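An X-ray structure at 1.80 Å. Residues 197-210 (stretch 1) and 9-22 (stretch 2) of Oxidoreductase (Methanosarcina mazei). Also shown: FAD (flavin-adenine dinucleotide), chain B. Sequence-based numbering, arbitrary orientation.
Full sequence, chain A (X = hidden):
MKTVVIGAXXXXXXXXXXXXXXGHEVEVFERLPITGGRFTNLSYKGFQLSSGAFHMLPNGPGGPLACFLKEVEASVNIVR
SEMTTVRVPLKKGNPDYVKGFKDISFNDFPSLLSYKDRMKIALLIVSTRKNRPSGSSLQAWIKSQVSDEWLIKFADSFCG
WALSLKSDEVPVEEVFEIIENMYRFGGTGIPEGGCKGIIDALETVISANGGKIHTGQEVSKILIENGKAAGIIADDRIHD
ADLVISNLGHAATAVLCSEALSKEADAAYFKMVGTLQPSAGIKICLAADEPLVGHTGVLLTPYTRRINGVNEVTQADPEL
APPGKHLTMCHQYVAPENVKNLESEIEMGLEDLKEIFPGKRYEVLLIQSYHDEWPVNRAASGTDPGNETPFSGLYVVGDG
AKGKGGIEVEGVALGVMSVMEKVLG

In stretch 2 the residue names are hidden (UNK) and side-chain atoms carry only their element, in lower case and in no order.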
# COMPACT_ATOMS: atom_id res chain seq x y z
N GLY A 197 -1.83 -13.00 8.68
CA GLY A 197 -2.06 -14.29 8.03
C GLY A 197 -1.06 -14.52 6.91
O GLY A 197 -0.53 -15.63 6.74
N ILE A 198 -0.78 -13.46 6.15
CA ILE A 198 0.15 -13.54 5.04
C ILE A 198 1.59 -13.64 5.56
O ILE A 198 2.39 -14.44 5.05
CB ILE A 198 -0.03 -12.32 4.09
CG1 ILE A 198 -1.38 -12.44 3.36
CG2 ILE A 198 1.14 -12.21 3.10
CD1 ILE A 198 -1.82 -11.18 2.65
N ILE A 199 1.91 -12.83 6.57
CA ILE A 199 3.22 -12.84 7.20
C ILE A 199 3.53 -14.24 7.75
O ILE A 199 4.59 -14.79 7.48
CB ILE A 199 3.31 -11.77 8.34
CG1 ILE A 199 3.02 -10.37 7.77
CG2 ILE A 199 4.71 -11.77 8.99
CD1 ILE A 199 3.98 -9.97 6.66
N ASP A 200 2.59 -14.80 8.50
CA ASP A 200 2.78 -16.14 9.08
C ASP A 200 3.02 -17.20 7.98
O ASP A 200 3.90 -18.06 8.11
CB ASP A 200 1.54 -16.54 9.89
CG ASP A 200 1.47 -15.85 11.24
OD1 ASP A 200 2.44 -15.17 11.62
OD2 ASP A 200 0.44 -16.02 11.93
N ALA A 201 2.23 -17.13 6.92
CA ALA A 201 2.36 -18.08 5.81
C ALA A 201 3.74 -18.02 5.17
O ALA A 201 4.33 -19.06 4.85
CB ALA A 201 1.26 -17.85 4.75
N LEU A 202 4.26 -16.81 4.98
CA LEU A 202 5.60 -16.66 4.42
C LEU A 202 6.69 -17.16 5.37
O LEU A 202 7.68 -17.74 4.93
CB LEU A 202 5.86 -15.20 4.07
CG LEU A 202 5.08 -14.71 2.85
CD1 LEU A 202 5.10 -13.17 2.78
CD2 LEU A 202 5.65 -15.33 1.56
N GLU A 203 6.51 -16.90 6.66
CA GLU A 203 7.49 -17.38 7.64
C GLU A 203 7.55 -18.90 7.62
O GLU A 203 8.62 -19.49 7.75
CB GLU A 203 7.15 -16.88 9.04
CG GLU A 203 7.40 -15.39 9.22
CD GLU A 203 6.89 -14.88 10.56
OE1 GLU A 203 5.81 -15.32 11.02
OE2 GLU A 203 7.57 -14.02 11.15
N THR A 204 6.40 -19.54 7.47
CA THR A 204 6.35 -21.00 7.36
C THR A 204 7.16 -21.54 6.17
O THR A 204 7.91 -22.51 6.31
CB THR A 204 4.89 -21.50 7.29
OG1 THR A 204 4.24 -21.18 8.53
CG2 THR A 204 4.84 -23.01 7.09
N VAL A 205 7.02 -20.90 5.01
CA VAL A 205 7.74 -21.30 3.80
C VAL A 205 9.24 -21.09 3.97
O VAL A 205 10.06 -21.92 3.57
CB VAL A 205 7.23 -20.50 2.58
CG1 VAL A 205 8.12 -20.76 1.35
CG2 VAL A 205 5.79 -20.85 2.30
N ILE A 206 9.60 -19.96 4.57
CA ILE A 206 11.01 -19.65 4.77
C ILE A 206 11.63 -20.73 5.65
O ILE A 206 12.69 -21.26 5.32
CB ILE A 206 11.18 -18.24 5.37
CG1 ILE A 206 10.65 -17.20 4.38
CG2 ILE A 206 12.65 -17.99 5.75
CD1 ILE A 206 10.46 -15.78 4.96
N SER A 207 10.97 -21.04 6.76
CA SER A 207 11.46 -22.05 7.70
C SER A 207 11.56 -23.44 7.05
O SER A 207 12.59 -24.12 7.19
CB SER A 207 10.57 -22.10 8.95
OG SER A 207 10.99 -23.15 9.83
N ALA A 208 10.52 -23.83 6.33
CA ALA A 208 10.48 -25.12 5.63
C ALA A 208 11.60 -25.25 4.59
O ALA A 208 12.03 -26.36 4.26
CB ALA A 208 9.13 -25.33 4.98
N ASN A 209 12.06 -24.11 4.08
CA ASN A 209 13.12 -24.13 3.08
C ASN A 209 14.52 -23.79 3.63
O ASN A 209 15.43 -23.47 2.87
CB ASN A 209 12.75 -23.26 1.87
CG ASN A 209 11.62 -23.86 1.05
OD1 ASN A 209 11.82 -24.85 0.33
ND2 ASN A 209 10.44 -23.28 1.14
N GLY A 210 14.67 -23.88 4.95
CA GLY A 210 15.98 -23.73 5.60
C GLY A 210 16.44 -22.28 5.81
O GLY A 210 17.59 -22.03 6.17
N UNK A 9 10.04 -6.79 6.32
CA UNK A 9 8.78 -6.28 5.79
C UNK A 9 8.25 -7.26 4.76
O UNK A 9 8.90 -8.25 4.45
N UNK A 10 7.09 -6.96 4.20
CA UNK A 10 6.51 -7.87 3.22
C UNK A 10 7.48 -8.14 2.06
O UNK A 10 7.65 -9.29 1.64
c UNK A 10 4.49 -8.11 1.62
c UNK A 10 3.32 -7.31 1.08
c UNK A 10 5.18 -7.30 2.71
c UNK A 10 4.04 -9.47 2.16
N UNK A 11 8.10 -7.09 1.53
CA UNK A 11 9.08 -7.27 0.46
C UNK A 11 10.21 -8.22 0.82
O UNK A 11 10.59 -9.10 0.03
N UNK A 12 10.78 -8.05 2.01
CA UNK A 12 11.89 -8.88 2.46
C UNK A 12 11.49 -10.33 2.65
O UNK A 12 12.26 -11.24 2.29
N UNK A 13 10.30 -10.54 3.20
CA UNK A 13 9.79 -11.90 3.42
C UNK A 13 9.41 -12.60 2.12
O UNK A 13 9.69 -13.79 1.95
c UNK A 13 7.67 -11.31 6.64
c UNK A 13 8.61 -11.89 4.38
c UNK A 13 9.93 -12.38 6.47
c UNK A 13 8.94 -11.43 5.81
N UNK A 14 8.78 -11.88 1.19
CA UNK A 14 8.58 -12.41 -0.16
C UNK A 14 9.90 -12.85 -0.79
O UNK A 14 10.00 -13.93 -1.38
c UNK A 14 5.54 -12.24 -0.91
c UNK A 14 7.90 -11.38 -1.06
c UNK A 14 6.00 -9.88 -1.61
c UNK A 14 6.45 -11.03 -0.72
N UNK A 15 10.91 -11.99 -0.69
CA UNK A 15 12.24 -12.30 -1.21
C UNK A 15 12.84 -13.52 -0.55
O UNK A 15 13.36 -14.42 -1.22
o UNK A 15 12.72 -10.00 -1.75
c UNK A 15 13.17 -11.11 -0.99
N UNK A 16 12.76 -13.56 0.78
CA UNK A 16 13.34 -14.68 1.53
C UNK A 16 12.65 -16.00 1.17
O UNK A 16 13.31 -17.04 1.01
c UNK A 16 13.26 -14.41 3.03
N UNK A 17 11.32 -15.95 1.06
CA UNK A 17 10.55 -17.15 0.70
C UNK A 17 10.96 -17.68 -0.67
O UNK A 17 11.24 -18.87 -0.82
c UNK A 17 9.05 -16.88 0.76
N UNK A 18 11.02 -16.79 -1.67
CA UNK A 18 11.41 -17.22 -3.01
C UNK A 18 12.87 -17.67 -3.10
O UNK A 18 13.18 -18.68 -3.74
n UNK A 18 12.31 -19.81 -8.31
n UNK A 18 12.18 -19.82 -6.02
c UNK A 18 11.13 -16.12 -4.05
c UNK A 18 11.86 -19.27 -7.19
n UNK A 18 11.09 -18.19 -7.24
c UNK A 18 10.55 -17.52 -6.05
c UNK A 18 11.53 -16.51 -5.47
N UNK A 19 13.77 -16.92 -2.47
CA UNK A 19 15.20 -17.27 -2.53
C UNK A 19 15.51 -18.60 -1.85
O UNK A 19 16.35 -19.37 -2.32
c UNK A 19 16.15 -14.89 -2.74
c UNK A 19 16.90 -15.11 -4.06
c UNK A 19 16.82 -13.81 -1.90
c UNK A 19 16.07 -16.17 -1.92
N UNK A 20 14.84 -18.86 -0.73
CA UNK A 20 15.06 -20.12 -0.02
C UNK A 20 14.52 -21.31 -0.82
O UNK A 20 15.13 -22.38 -0.87
c UNK A 20 14.47 -20.08 1.39
o UNK A 20 13.07 -19.99 1.38
N UNK A 21 13.37 -21.12 -1.45
CA UNK A 21 12.82 -22.15 -2.32
C UNK A 21 13.75 -22.39 -3.51
O UNK A 21 13.88 -23.52 -4.01
c UNK A 21 9.38 -22.29 -4.04
c UNK A 21 8.84 -23.20 -5.13
c UNK A 21 11.45 -21.72 -2.81
n UNK A 21 8.61 -24.56 -4.60
c UNK A 21 10.67 -22.83 -3.49
N UNK A 22 14.38 -21.32 -3.96
CA UNK A 22 15.28 -21.34 -5.11
C UNK A 22 16.61 -22.01 -4.80
O UNK A 22 17.48 -22.10 -5.66
c UNK A 22 15.49 -19.91 -5.61
PA FAD B . 8.35 -2.33 5.37
O1A FAD B . 8.81 -0.91 5.17
O2A FAD B . 6.96 -2.51 5.92
O5B FAD B . 9.39 -3.09 6.33
C5B FAD B . 10.73 -2.63 6.43
C4B FAD B . 11.31 -3.41 7.61
O4B FAD B . 12.69 -3.14 7.78
C3B FAD B . 10.61 -3.04 8.91
O3B FAD B . 10.10 -4.21 9.55
C2B FAD B . 11.71 -2.39 9.75
O2B FAD B . 11.57 -2.62 11.14
C1B FAD B . 12.97 -3.01 9.17
N9A FAD B . 14.19 -2.19 9.29
C8A FAD B . 14.36 -0.84 9.09
N7A FAD B . 15.68 -0.55 9.26
C5A FAD B . 16.33 -1.71 9.56
C6A FAD B . 17.65 -2.00 9.85
N6A FAD B . 18.58 -1.06 9.74
N1A FAD B . 18.01 -3.31 10.12
C2A FAD B . 17.07 -4.32 10.13
N3A FAD B . 15.75 -4.03 9.84
C4A FAD B . 15.40 -2.74 9.58
N1 FAD B . -1.03 -1.79 1.30
C2 FAD B . -1.99 -2.62 0.74
O2 FAD B . -1.66 -3.41 -0.16
N3 FAD B . -3.30 -2.55 1.18
C4 FAD B . -3.66 -1.65 2.17
O4 FAD B . -4.83 -1.58 2.57
C4X FAD B . -2.71 -0.81 2.73
N5 FAD B . -3.07 0.11 3.71
C5X FAD B . -2.11 0.93 4.26
C6 FAD B . -2.45 1.84 5.26
C7 FAD B . -1.48 2.65 5.84
C7M FAD B . -1.88 3.63 6.91
C8 FAD B . -0.17 2.54 5.40
C8M FAD B . 0.91 3.40 5.99
C9 FAD B . 0.18 1.64 4.40
C9A FAD B . -0.79 0.82 3.83
N10 FAD B . -0.45 -0.08 2.84
C10 FAD B . -1.40 -0.90 2.29
C1' FAD B . 0.94 -0.14 2.29
C2' FAD B . 1.68 -1.33 2.94
O2' FAD B . 1.44 -1.31 4.34
C3' FAD B . 3.17 -1.21 2.64
O3' FAD B . 3.34 -0.92 1.26
C4' FAD B . 4.00 -2.45 2.96
O4' FAD B . 3.73 -2.95 4.26
C5' FAD B . 5.46 -2.01 2.91
O5' FAD B . 6.24 -3.18 2.91
P FAD B . 7.80 -3.10 2.61
O1P FAD B . 8.21 -4.33 1.84
O2P FAD B . 8.19 -1.78 1.97
O3P FAD B . 8.54 -3.21 4.03

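Position 9 has no side-chain atoms, and its CA lies 3.3 Å from FAD O5B. An ideal CB here would come within 2.1 Å of FAD O3P, so the site has room for a hydrogen alone: G9, the N-cap of the helix that follows.

Position 10 carries four carbons, forked at the second. One fork tip lies 4.1 Å from I198 CG2 and 3.9 Å from L202 CD1. The fork beyond the first carbon identifies leucine, L10, with chi1 t and chi2 p.

Position 11 is bare. Its backbone N donates a hydrogen bond of 2.8 Å to FAD O1P, and an ideal CB would stand 2.8 Å from that same oxygen. This is G11. Position 12 is also bare, out of contact with stretch 1, and is therefore G12.

Position 13 again shows four carbons forked at the second. One tip is 3.8 Å from I199 CG2, the other 3.8 Å from I206 CD1, while its CB is 4.1 Å from L202 CD1. It is L13, and its two methyls thus reach two different isoleucines.

Position 14 repeats the pattern of four carbons. Its CA-to-CB bond points away from stretch 1, yet one terminal carbon returns to 3.8 Å from L202 CD1. It is L14.

Position 15 has one carbon, then one oxygen, and points away. The oxygen is 2.9 Å from the backbone O of G11, a hydrogen bond within the helix. It is S15.

Position 16 has a single carbon, 3.7 Å from I206 CD1: A16. Position 17 likewise has one carbon, 3.8 Å from L202 CD2 and 4.0 Å from V205 CG1. It is A17, and A17 CA lies only 4.8 Å from I206 CA, so the backbones come close at this small residue.

Position 18 has three carbons, a nitrogen, then a carbon bearing two more nitrogens. This guanidinium marks R18, which points away. Position 19 has four carbons forked at the second, out of reach of stretch 1, and is L19.

Position 20 has one carbon and one oxygen; the oxygen is 3.3 Å from N209 CB. It is S20, with chi1 p. Its OG lies 3.0 Å from A16 O and 3.1 Å from A17 O, so its polar needs can be met within its own helix.

Position 21 has four carbons in a row ending in nitrogen: K21. Its CA is 3.9 Å from N209 OD1, but the chain end leads away. Position 22 has one carbon and points away, making no contact with stretch 1: A22.

The contact joins two helices whose axes approach to 8.4 Å at 30°, running in broadly the same direction. L202 is a knob seated among L10, L13, L14 and A17, while I206 packs over L13, A16 and A17. No hydrogen bond crosses; N209 ND2 instead donates to V205 O at 2.8 Å within its own stretch. Apolar packing therefore dominates the 593 Å² buried.

Stretch 2 9-22: GLGGLLSAARLSKA
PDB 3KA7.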